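Local coordinates for GGDEF and EAL domain-containing protein (Vibrio cholerae O1 str. 2010EL-1786, PDB 6PWK) that binds cyclic di-GMP and a magnesium ion through its EAL domain and, as the receptor LapD, probably relays this signal to control large adhesins in biofilm formation, at residues His216-Ser221 with Tyr353-Tyr358; Phe331-Tyr336 with Leu343-Glu348. All coordinates share one frame; numbering follows the deposited sequence.

Contact 1 of 2, residues His216-Ser221 with Tyr353-Tyr358. With MG (magnesium ion), chain E; C2E (9,9'-[(2R,3R,3aS,5S,7aR,9R,10R,10aS,12S,14aR)-3,5,10,12-tetrahydroxy-5,12-dioxidooctahydro-2H,7H-difuro[3,2-d:3',2'-j][1,3,7,9,2,8]tetraoxadiphosphacyclododecine-2,9-diyl]bis(2-amino-1,9-dihydro-6H-purin-6-one)), chain C.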
# COMPACT_ATOMS: atom_id res chain seq x y z
N HIS A 216 2.30 -32.92 -12.88
CA HIS A 216 1.01 -32.26 -12.75
C HIS A 216 0.60 -31.73 -14.11
O HIS A 216 1.36 -31.80 -15.08
CB HIS A 216 1.04 -31.14 -11.70
CG HIS A 216 1.98 -30.01 -12.02
ND1 HIS A 216 2.71 -29.36 -11.05
CD2 HIS A 216 2.30 -29.41 -13.19
CE1 HIS A 216 3.44 -28.41 -11.61
NE2 HIS A 216 3.21 -28.42 -12.91
N ARG A 217 -0.62 -31.20 -14.18
CA ARG A 217 -1.12 -30.50 -15.35
C ARG A 217 -1.36 -29.05 -14.98
O ARG A 217 -2.19 -28.76 -14.12
CB ARG A 217 -2.41 -31.14 -15.88
CG ARG A 217 -2.19 -32.32 -16.81
CD ARG A 217 -3.51 -32.92 -17.25
NE ARG A 217 -3.66 -34.28 -16.75
CZ ARG A 217 -3.21 -35.36 -17.38
NH1 ARG A 217 -2.58 -35.24 -18.54
NH2 ARG A 217 -3.39 -36.56 -16.85
N GLU A 218 -0.63 -28.14 -15.63
CA GLU A 218 -0.81 -26.72 -15.39
C GLU A 218 -2.07 -26.22 -16.10
O GLU A 218 -2.34 -26.59 -17.24
CB GLU A 218 0.40 -25.93 -15.87
CG GLU A 218 0.30 -24.44 -15.61
CD GLU A 218 1.59 -23.69 -15.93
OE1 GLU A 218 2.52 -24.32 -16.46
OE2 GLU A 218 1.66 -22.48 -15.64
N VAL A 219 -2.83 -25.38 -15.41
CA VAL A 219 -4.10 -24.86 -15.91
C VAL A 219 -3.86 -23.49 -16.51
O VAL A 219 -3.28 -22.60 -15.87
CB VAL A 219 -5.15 -24.80 -14.79
CG1 VAL A 219 -6.43 -24.16 -15.30
CG2 VAL A 219 -5.42 -26.20 -14.24
N PHE A 220 -4.31 -23.30 -17.75
CA PHE A 220 -4.26 -22.01 -18.43
C PHE A 220 -5.68 -21.52 -18.67
O PHE A 220 -6.52 -22.26 -19.18
CB PHE A 220 -3.50 -22.13 -19.76
CG PHE A 220 -2.06 -22.49 -19.60
CD1 PHE A 220 -1.30 -21.91 -18.60
CD2 PHE A 220 -1.47 -23.42 -20.44
CE1 PHE A 220 0.03 -22.25 -18.45
CE2 PHE A 220 -0.14 -23.76 -20.29
CZ PHE A 220 0.61 -23.18 -19.29
N SER A 221 -5.93 -20.27 -18.30
CA SER A 221 -7.27 -19.70 -18.38
C SER A 221 -7.37 -18.75 -19.57
O SER A 221 -6.45 -17.98 -19.86
CB SER A 221 -7.62 -18.95 -17.09
OG SER A 221 -7.61 -19.83 -15.98
N TYR A 353 8.31 -27.75 -6.08
CA TYR A 353 8.97 -27.81 -7.38
C TYR A 353 9.44 -26.42 -7.77
O TYR A 353 9.07 -25.42 -7.16
CB TYR A 353 8.04 -28.39 -8.45
CG TYR A 353 6.83 -27.54 -8.74
CD1 TYR A 353 6.86 -26.55 -9.71
CD2 TYR A 353 5.65 -27.72 -8.03
CE1 TYR A 353 5.75 -25.77 -9.98
CE2 TYR A 353 4.53 -26.95 -8.29
CZ TYR A 353 4.59 -25.97 -9.26
OH TYR A 353 3.48 -25.20 -9.52
N VAL A 354 10.26 -26.38 -8.82
CA VAL A 354 10.67 -25.13 -9.45
C VAL A 354 10.50 -25.29 -10.95
O VAL A 354 11.07 -26.21 -11.55
CB VAL A 354 12.11 -24.73 -9.09
CG1 VAL A 354 12.19 -24.23 -7.66
CG2 VAL A 354 13.06 -25.91 -9.28
N LYS A 355 9.68 -24.43 -11.56
CA LYS A 355 9.49 -24.42 -13.00
C LYS A 355 10.41 -23.35 -13.58
O LYS A 355 10.27 -22.17 -13.26
CB LYS A 355 8.03 -24.15 -13.36
CG LYS A 355 7.67 -24.51 -14.79
CD LYS A 355 6.16 -24.59 -14.97
CE LYS A 355 5.55 -25.66 -14.07
NZ LYS A 355 4.09 -25.82 -14.30
N LEU A 356 11.36 -23.78 -14.42
CA LEU A 356 12.39 -22.88 -14.91
C LEU A 356 11.79 -21.72 -15.69
O LEU A 356 10.72 -21.83 -16.30
CB LEU A 356 13.38 -23.64 -15.79
CG LEU A 356 14.34 -24.59 -15.09
CD1 LEU A 356 15.08 -25.44 -16.12
CD2 LEU A 356 15.32 -23.81 -14.23
N ASP A 357 12.49 -20.59 -15.67
CA ASP A 357 12.16 -19.47 -16.54
C ASP A 357 12.23 -19.92 -17.99
O ASP A 357 13.21 -20.55 -18.41
CB ASP A 357 13.11 -18.30 -16.28
CG ASP A 357 12.72 -17.04 -17.02
OD1 ASP A 357 11.73 -17.06 -17.79
OD2 ASP A 357 13.40 -16.01 -16.83
N TYR A 358 11.18 -19.61 -18.76
CA TYR A 358 11.13 -20.05 -20.15
C TYR A 358 12.20 -19.40 -21.01
O TYR A 358 12.41 -19.86 -22.14
CB TYR A 358 9.74 -19.79 -20.73
CG TYR A 358 9.46 -18.36 -21.14
CD1 TYR A 358 8.96 -17.44 -20.22
CD2 TYR A 358 9.67 -17.93 -22.44
CE1 TYR A 358 8.69 -16.13 -20.59
CE2 TYR A 358 9.40 -16.63 -22.82
CZ TYR A 358 8.92 -15.74 -21.89
OH TYR A 358 8.65 -14.44 -22.26
MG MG E . 3.09 -20.94 -14.71
P1 C2E C . 2.98 -19.12 -17.80
O2P C2E C . 3.01 -19.58 -16.37
O1P C2E C . 4.41 -19.08 -18.23
O5' C2E C . 2.27 -20.23 -18.78
C5' C2E C . 2.98 -20.65 -19.90
C4' C2E C . 2.46 -19.80 -21.09
O4' C2E C . 3.14 -20.07 -22.17
C3' C2E C . 1.02 -20.20 -21.47
O3' C2E C . 0.55 -19.24 -22.28
C2' C2E C . 1.29 -21.45 -22.32
O2' C2E C . 0.09 -21.78 -23.15
C1' C2E C . 2.21 -20.97 -23.12
N9 C2E C . 3.13 -21.84 -23.80
C8 C2E C . 2.93 -22.98 -23.10
N7 C2E C . 3.75 -23.91 -23.63
C5 C2E C . 4.45 -23.36 -24.62
C6 C2E C . 5.53 -23.87 -25.59
O6 C2E C . 5.91 -24.99 -25.56
N1 C2E C . 6.09 -22.99 -26.56
C2 C2E C . 5.67 -21.61 -26.65
N2 C2E C . 6.21 -20.66 -27.62
N3 C2E C . 4.65 -21.16 -25.72
C4 C2E C . 4.06 -22.07 -24.71
P11 C2E C . -0.93 -18.66 -21.79
O21 C2E C . -2.11 -19.58 -21.88
O11 C2E C . -1.25 -17.51 -22.71
O5A C2E C . -0.57 -18.06 -20.30
C5A C2E C . 0.17 -16.87 -20.36
C4A C2E C . 0.37 -16.32 -19.01
O4A C2E C . -0.77 -15.92 -18.53
C3A C2E C . 0.94 -17.52 -17.97
O3A C2E C . 2.45 -17.56 -18.00
C2A C2E C . 0.55 -17.21 -16.85
O2A C2E C . 1.56 -16.31 -16.18
C1A C2E C . -0.85 -16.42 -17.10
N91 C2E C . -1.87 -17.23 -16.93
C81 C2E C . -2.39 -18.14 -17.77
N71 C2E C . -3.42 -18.71 -17.11
C51 C2E C . -3.52 -18.15 -15.91
C61 C2E C . -4.48 -18.38 -14.75
O61 C2E C . -5.32 -19.19 -14.87
N11 C2E C . -4.36 -17.63 -13.54
C21 C2E C . -3.33 -16.64 -13.40
N21 C2E C . -3.21 -15.88 -12.17
N31 C2E C . -2.41 -16.43 -14.52
C41 C2E C . -2.54 -17.22 -15.79
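H216, E218, Y353 and K355 meet inside the barrel of the EAL domain, a variant of the TIM-barrel fold, where two non-neighbouring strands face each other across the interior. Their axes come no nearer than 12.3 Å, so side chains alone span the gap. The packed part is at the H216 end, where the imidazole turns its edge to the phenol in a T-shaped stack, with planes at 73° and H216 CE1 3.6 Å from Y353 CZ, over one face but toward the rim. The same imidazole accepts a hydrogen bond from K355 NZ at NE2 (3.1 Å), tilted from the ring plane. K355 reaches it by bending at chi3 (-61°) and also forms a salt bridge with E218, meeting OE1 from above the carboxylate plane. E304 and Q410 bind the same ammonium, while E304 also takes Y353 OH and Q410 NE2 bonds E218 OE1. E218, extended, spends its other oxygen on the magnesium ion. Farther along, the strands diverge, and 216-221 meets cyclic di-GMP instead of 353-358: F220 lies with one face against a ribose, and S221 reads a guanine edge, N to N71 at 3.2 Å and OG to O61 at 2.6 Å.

Contact 2 of 2, residues Phe331-Tyr336 with Leu343-Glu348. With MG (magnesium ion), chain E; C2E (9,9'-[(2R,3R,3aS,5S,7aR,9R,10R,10aS,12S,14aR)-3,5,10,12-tetrahydroxy-5,12-dioxidooctahydro-2H,7H-difuro[3,2-d:3',2'-j][1,3,7,9,2,8]tetraoxadiphosphacyclododecine-2,9-diyl]bis(2-amino-1,9-dihydro-6H-purin-6-one)), chain C.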
# COMPACT_ATOMS: atom_id res chain seq x y z
N PHE A 331 2.86 -25.85 -3.20
CA PHE A 331 3.13 -24.72 -4.07
C PHE A 331 4.48 -24.90 -4.77
O PHE A 331 5.32 -25.69 -4.33
CB PHE A 331 3.12 -23.40 -3.29
CG PHE A 331 4.19 -23.30 -2.24
CD1 PHE A 331 5.43 -22.76 -2.53
CD2 PHE A 331 3.95 -23.76 -0.95
CE1 PHE A 331 6.41 -22.68 -1.56
CE2 PHE A 331 4.92 -23.68 0.02
CZ PHE A 331 6.16 -23.14 -0.28
N GLY A 332 4.66 -24.15 -5.85
CA GLY A 332 5.91 -24.14 -6.59
C GLY A 332 6.22 -22.75 -7.10
O GLY A 332 5.45 -21.81 -6.89
N VAL A 333 7.37 -22.64 -7.77
CA VAL A 333 7.86 -21.37 -8.30
C VAL A 333 7.72 -21.39 -9.82
O VAL A 333 7.99 -22.42 -10.46
CB VAL A 333 9.32 -21.11 -7.88
CG1 VAL A 333 9.76 -19.72 -8.30
CG2 VAL A 333 9.47 -21.30 -6.38
N ASP A 334 7.32 -20.26 -10.40
CA ASP A 334 6.95 -20.21 -11.81
C ASP A 334 8.06 -19.64 -12.70
O ASP A 334 8.40 -20.25 -13.71
CB ASP A 334 5.67 -19.39 -11.98
CG ASP A 334 4.90 -19.76 -13.24
OD1 ASP A 334 5.39 -20.61 -14.01
OD2 ASP A 334 3.81 -19.19 -13.47
N ASN A 335 8.60 -18.48 -12.35
CA ASN A 335 9.68 -17.85 -13.13
C ASN A 335 11.05 -18.16 -12.54
O ASN A 335 11.90 -17.26 -12.43
CB ASN A 335 9.46 -16.35 -13.23
CG ASN A 335 8.35 -15.98 -14.19
OD1 ASN A 335 8.06 -16.72 -15.14
ND2 ASN A 335 7.70 -14.85 -13.95
N TYR A 336 11.28 -19.41 -12.16
CA TYR A 336 12.50 -19.77 -11.44
C TYR A 336 13.74 -19.47 -12.27
O TYR A 336 13.85 -19.89 -13.43
CB TYR A 336 12.46 -21.25 -11.07
CG TYR A 336 13.72 -21.71 -10.38
CD1 TYR A 336 14.13 -21.12 -9.19
CD2 TYR A 336 14.49 -22.73 -10.90
CE1 TYR A 336 15.27 -21.53 -8.56
CE2 TYR A 336 15.65 -23.16 -10.27
CZ TYR A 336 16.03 -22.55 -9.09
OH TYR A 336 17.17 -22.95 -8.44
N LEU A 343 18.34 -15.64 -5.26
CA LEU A 343 17.51 -16.84 -5.29
C LEU A 343 17.80 -17.73 -4.09
O LEU A 343 17.85 -18.96 -4.20
CB LEU A 343 17.71 -17.61 -6.59
N ASP A 344 18.01 -17.13 -2.92
CA ASP A 344 18.18 -17.88 -1.69
C ASP A 344 16.87 -18.10 -0.95
O ASP A 344 16.87 -18.77 0.09
CB ASP A 344 19.19 -17.18 -0.77
CG ASP A 344 18.72 -15.81 -0.33
OD1 ASP A 344 17.89 -15.20 -1.04
OD2 ASP A 344 19.19 -15.33 0.72
N TYR A 345 15.76 -17.56 -1.45
CA TYR A 345 14.45 -17.81 -0.86
C TYR A 345 14.09 -19.28 -0.88
O TYR A 345 13.26 -19.72 -0.08
CB TYR A 345 13.39 -17.00 -1.60
CG TYR A 345 13.24 -17.38 -3.06
CD1 TYR A 345 12.36 -18.38 -3.45
CD2 TYR A 345 13.99 -16.75 -4.04
CE1 TYR A 345 12.22 -18.73 -4.78
CE2 TYR A 345 13.86 -17.09 -5.37
CZ TYR A 345 12.98 -18.09 -5.73
OH TYR A 345 12.84 -18.44 -7.06
N ILE A 346 14.68 -20.05 -1.80
CA ILE A 346 14.39 -21.48 -1.90
C ILE A 346 14.71 -22.19 -0.59
O ILE A 346 13.96 -23.06 -0.15
CB ILE A 346 15.19 -22.09 -3.07
CG1 ILE A 346 14.91 -21.34 -4.36
CG2 ILE A 346 14.86 -23.56 -3.22
CD1 ILE A 346 16.02 -21.48 -5.35
N ASN A 347 15.83 -21.82 0.04
CA ASN A 347 16.23 -22.48 1.27
C ASN A 347 15.22 -22.25 2.38
O ASN A 347 14.97 -23.14 3.20
CB ASN A 347 17.62 -22.00 1.68
CG ASN A 347 18.27 -22.89 2.72
OD1 ASN A 347 18.00 -24.09 2.78
ND2 ASN A 347 19.12 -22.30 3.56
N GLU A 348 14.63 -21.05 2.42
CA GLU A 348 13.67 -20.75 3.48
C GLU A 348 12.29 -21.33 3.17
O GLU A 348 11.64 -21.90 4.06
CB GLU A 348 13.57 -19.24 3.69
CG GLU A 348 12.65 -18.84 4.84
CD GLU A 348 12.21 -17.39 4.77
OE1 GLU A 348 11.93 -16.80 5.84
OE2 GLU A 348 12.14 -16.84 3.66
MG MG E . 3.09 -20.94 -14.71
P1 C2E C . 2.98 -19.12 -17.80
O2P C2E C . 3.01 -19.58 -16.37
O1P C2E C . 4.41 -19.08 -18.23
O5' C2E C . 2.27 -20.23 -18.78
C5' C2E C . 2.98 -20.65 -19.90
C4' C2E C . 2.46 -19.80 -21.09
O4' C2E C . 3.14 -20.07 -22.17
C3' C2E C . 1.02 -20.20 -21.47
O3' C2E C . 0.55 -19.24 -22.28
C2' C2E C . 1.29 -21.45 -22.32
O2' C2E C . 0.09 -21.78 -23.15
C1' C2E C . 2.21 -20.97 -23.12
N9 C2E C . 3.13 -21.84 -23.80
C8 C2E C . 2.93 -22.98 -23.10
N7 C2E C . 3.75 -23.91 -23.63
C5 C2E C . 4.45 -23.36 -24.62
C6 C2E C . 5.53 -23.87 -25.59
O6 C2E C . 5.91 -24.99 -25.56
N1 C2E C . 6.09 -22.99 -26.56
C2 C2E C . 5.67 -21.61 -26.65
N2 C2E C . 6.21 -20.66 -27.62
N3 C2E C . 4.65 -21.16 -25.72
C4 C2E C . 4.06 -22.07 -24.71
P11 C2E C . -0.93 -18.66 -21.79
O21 C2E C . -2.11 -19.58 -21.88
O11 C2E C . -1.25 -17.51 -22.71
O5A C2E C . -0.57 -18.06 -20.30
C5A C2E C . 0.17 -16.87 -20.36
C4A C2E C . 0.37 -16.32 -19.01
O4A C2E C . -0.77 -15.92 -18.53
C3A C2E C . 0.94 -17.52 -17.97
O3A C2E C . 2.45 -17.56 -18.00
C2A C2E C . 0.55 -17.21 -16.85
O2A C2E C . 1.56 -16.31 -16.18
C1A C2E C . -0.85 -16.42 -17.10
N91 C2E C . -1.87 -17.23 -16.93
C81 C2E C . -2.39 -18.14 -17.77
N71 C2E C . -3.42 -18.71 -17.11
C51 C2E C . -3.52 -18.15 -15.91
C61 C2E C . -4.48 -18.38 -14.75
O61 C2E C . -5.32 -19.19 -14.87
N11 C2E C . -4.36 -17.63 -13.54
C21 C2E C . -3.33 -16.64 -13.40
N21 C2E C . -3.21 -15.88 -12.17
N31 C2E C . -2.41 -16.43 -14.52
C41 C2E C . -2.54 -17.22 -15.79
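The rings of Y336 and Y345 meet by edge and hydroxyl rather than by stacking: Y345 OH lies in the plane of the Y336 ring, at its edge, 3.7 Å from CD1. Next along that edge comes a methyl, with I346 CD1 3.3 Å from Y336 CE1, the isoleucine chain crossing the tyrosine at about a right angle. I346 serves both rings, for its CG1 rests over one face of Y345, offset toward the rim. V333 arrives head-on from the strand and divides its branches: CG1 touches Y345 OH at 3.6 Å, while CG2 sits at the ring edge, 4.1 Å from CE1. The Y345 ring is brought to the strand by a first torsion of 62°, which sets CG between the backbone N and carbonyl carbon. Each phenol keeps its polar end for another partner, Y345 OH bonding E307 and Y336 OH the carbonyl of I376. The chain turns a corner at D334 and N335, and D334 grips the magnesium ion with both carboxylate oxygens, OD1 at 2.4 Å and OD2 at 2.3 Å. This is a beta-alpha-beta unit of the barrel: strand 330-336 leads through the short helix 345-349 into its parallel neighbour 353-356, while helix 307-312 packs against V333, Y336 and Y345, the ring of F310 lying nearly parallel to that of Y345.

The two contacts illustrate the two sides of a barrel wall. Both are buried, yet contact 1 is polar and spans the interior, built on charge, imidazole and metal, whereas contact 2 is largely apolar and seats a helix against the strands. They share a seam, because strands 330-336 and 353-356 are parallel neighbours: K355 N lies 2.9 Å from V333 O, and D357 N 2.7 Å from Y336 O, both probable hydrogen bonds. Contact 2 is nested in the chain loop that contact 1 closes. Their common point is the magnesium ion, which receives E218 from one and D334 from the other, with N272, E304 and a phosphate oxygen of cyclic di-GMP completing its shell.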